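Local structure of putative decarboxylase involved in desferrioxamine biosynthesis (Erwinia amylovora, 5O5C) at residues 295-300 and 319-324. The protein probably decarboxylates lysine with pyridoxal 5'-phosphate as cofactor, in the pathway that makes the siderophore desferrioxamine. Numbering follows the deposited sequence.
Sequences MHVDAA and EKADSV. With PLP (pyridoxal-5'-phosphate), chain H.
The carbonyl O of M295 takes two backbone N-H groups in a row, from D322 N at 2.7 Å and S323 N at 3.0 Å. The pair opens the parallel pairing of strands 294-299 and 323-327 in the mixed seven-stranded sheet of the fold type I PLP domain. Both donors lie in the carbonyl plane, but the D322 bond is more bent. D322 also returns a bond: its OD2 accepts from M295 N at 2.8 Å through the anti lone pair, almost straight. M295 is thus gripped at both N and O. One step on, V297 N donates to S323 O at 2.8 Å. H296 and S323 share one sheet face. With CG anti to the backbone N (chi1 170°), the H296 ring turns its ND1 edge to S323 OG; ND1 and OG hydrogen-bond at 2.8 Å, near the ring plane. W294 NE1 also hydrogen-bonds S323 OG, and N174 OD1 hydrogen-bonds H296 NE2. V297 and V324 lie on the other face, where V297 CG2 packs on A321 CB at 3.7 Å. Strand 294-299 then leads to the cofactor. There D298 OD1 accepts from A300 N in an Asx turn, at a long 3.3 Å. D298 OD2 sits 2.8 Å from the pyridine N1 of PLP.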
loop_
_atom_site.group_PDB
_atom_site.type_symbol
_atom_site.label_atom_id
_atom_site.label_comp_id
_atom_site.label_asym_id
_atom_site.label_seq_id
_atom_site.Cartn_x
_atom_site.Cartn_y
_atom_site.Cartn_z
ATOM N N MET B 295 -7.917 -13.038 19.697
ATOM C CA MET B 295 -6.734 -12.326 20.144
ATOM C C MET B 295 -5.913 -11.846 18.965
ATOM O O MET B 295 -5.386 -12.631 18.147
ATOM C CB MET B 295 -5.864 -13.152 21.068
ATOM C CG MET B 295 -4.938 -12.313 21.933
ATOM S SD MET B 295 -3.636 -13.318 22.656
ATOM C CE MET B 295 -2.606 -12.084 23.424
ATOM N N HIS B 296 -5.804 -10.534 18.876
ATOM C CA HIS B 296 -4.939 -9.951 17.895
ATOM C C HIS B 296 -3.734 -9.334 18.592
ATOM O O HIS B 296 -3.873 -8.544 19.533
ATOM C CB HIS B 296 -5.692 -8.923 17.094
ATOM C CG HIS B 296 -4.808 -8.109 16.230
ATOM N ND1 HIS B 296 -4.018 -8.683 15.267
ATOM C CD2 HIS B 296 -4.546 -6.779 16.204
ATOM C CE1 HIS B 296 -3.378 -7.737 14.625
ATOM N NE2 HIS B 296 -3.633 -6.575 15.206
ATOM N N VAL B 297 -2.544 -9.727 18.170
ATOM C CA VAL B 297 -1.334 -9.075 18.684
ATOM C C VAL B 297 -0.866 -8.022 17.696
ATOM O O VAL B 297 -0.551 -8.358 16.557
ATOM C CB VAL B 297 -0.252 -10.103 19.022
ATOM C CG1 VAL B 297 1.089 -9.453 19.288
ATOM C CG2 VAL B 297 -0.693 -10.846 20.245
ATOM N N ASP B 298 -0.888 -6.752 18.095
ATOM C CA ASP B 298 -0.300 -5.669 17.280
ATOM C C ASP B 298 1.169 -5.566 17.619
ATOM O O ASP B 298 1.539 -5.025 18.649
ATOM C CB ASP B 298 -1.059 -4.371 17.447
ATOM C CG ASP B 298 -0.568 -3.259 16.554
ATOM O OD1 ASP B 298 0.484 -3.366 15.898
ATOM O OD2 ASP B 298 -1.210 -2.228 16.531
ATOM N N ALA B 299 2.007 -6.080 16.730
ATOM C CA ALA B 299 3.447 -6.127 16.952
ATOM C C ALA B 299 4.240 -5.211 15.997
ATOM O O ALA B 299 5.383 -5.468 15.645
ATOM C CB ALA B 299 3.918 -7.553 16.864
ATOM N N ALA B 300 3.628 -4.125 15.574
ATOM C CA ALA B 300 4.148 -3.413 14.448
ATOM C C ALA B 300 5.557 -2.945 14.770
ATOM O O ALA B 300 6.481 -3.030 13.934
ATOM C CB ALA B 300 3.225 -2.247 14.086
ATOM N N GLU B 319 2.757 -16.404 20.505
ATOM C CA GLU B 319 2.457 -17.662 19.816
ATOM C C GLU B 319 1.024 -18.124 20.012
ATOM O O GLU B 319 0.591 -19.039 19.319
ATOM C CB GLU B 319 3.422 -18.826 20.177
ATOM C CG GLU B 319 3.191 -19.447 21.546
ATOM C CD GLU B 319 3.644 -18.543 22.662
ATOM O OE1 GLU B 319 4.406 -17.573 22.395
ATOM O OE2 GLU B 319 3.237 -18.727 23.802
ATOM N N LYS B 320 0.322 -17.515 20.959
ATOM C CA LYS B 320 -1.052 -17.833 21.265
ATOM C C LYS B 320 -2.076 -17.015 20.419
ATOM O O LYS B 320 -3.196 -17.411 20.270
ATOM C CB LYS B 320 -1.286 -17.674 22.774
ATOM C CG LYS B 320 -0.401 -18.570 23.659
ATOM C CD LYS B 320 -0.672 -18.261 25.148
ATOM C CE LYS B 320 -0.066 -19.297 26.073
ATOM N NZ LYS B 320 0.132 -18.718 27.435
ATOM N N ALA B 321 -1.655 -15.920 19.822
ATOM C CA ALA B 321 -2.547 -15.008 19.072
ATOM C C ALA B 321 -3.432 -15.696 17.996
ATOM O O ALA B 321 -3.084 -16.711 17.465
ATOM C CB ALA B 321 -1.699 -13.928 18.434
ATOM N N ASP B 322 -4.581 -15.116 17.686
ATOM C CA ASP B 322 -5.348 -15.532 16.505
ATOM C C ASP B 322 -4.814 -14.826 15.255
ATOM O O ASP B 322 -4.745 -15.472 14.161
ATOM C CB ASP B 322 -6.835 -15.298 16.728
ATOM C CG ASP B 322 -7.363 -16.171 17.817
ATOM O OD1 ASP B 322 -7.348 -17.374 17.585
ATOM O OD2 ASP B 322 -7.700 -15.666 18.906
ATOM N N SER B 323 -4.424 -13.542 15.427
ATOM C CA SER B 323 -3.626 -12.772 14.423
ATOM C C SER B 323 -2.504 -11.927 14.962
ATOM O O SER B 323 -2.475 -11.603 16.141
ATOM C CB SER B 323 -4.498 -11.813 13.631
ATOM O OG SER B 323 -5.278 -11.011 14.500
ATOM N N VAL B 324 -1.595 -11.547 14.057
ATOM C CA VAL B 324 -0.412 -10.779 14.404
ATOM C C VAL B 324 -0.104 -9.798 13.275
ATOM O O VAL B 324 -0.077 -10.197 12.061
ATOM C CB VAL B 324 0.871 -11.622 14.650
ATOM C CG1 VAL B 324 2.000 -10.733 15.168
ATOM C CG2 VAL B 324 0.675 -12.745 15.629
HETATM N N1 PLP H . 0.500 -0.474 15.233
HETATM C C2 PLP H . 1.494 0.029 15.994
HETATM C C2A PLP H . 1.822 -0.581 17.324
HETATM C C3 PLP H . 2.262 1.175 15.486
HETATM O O3 PLP H . 3.286 1.734 16.213
HETATM C C4 PLP H . 1.869 1.682 14.149
HETATM C C4A PLP H . 2.516 2.875 13.562
HETATM C C5 PLP H . 0.767 1.048 13.423
HETATM C C6 PLP H . 0.115 -0.004 14.035
HETATM C C5A PLP H . 0.357 1.576 12.066
HETATM O O4P PLP H . 1.437 1.180 11.205
HETATM P P PLP H . 1.682 1.647 9.679
HETATM O O1P PLP H . 2.131 3.069 9.791
HETATM O O2P PLP H . 2.817 0.771 9.212
HETATM O O3P PLP H . 0.441 1.492 8.873
#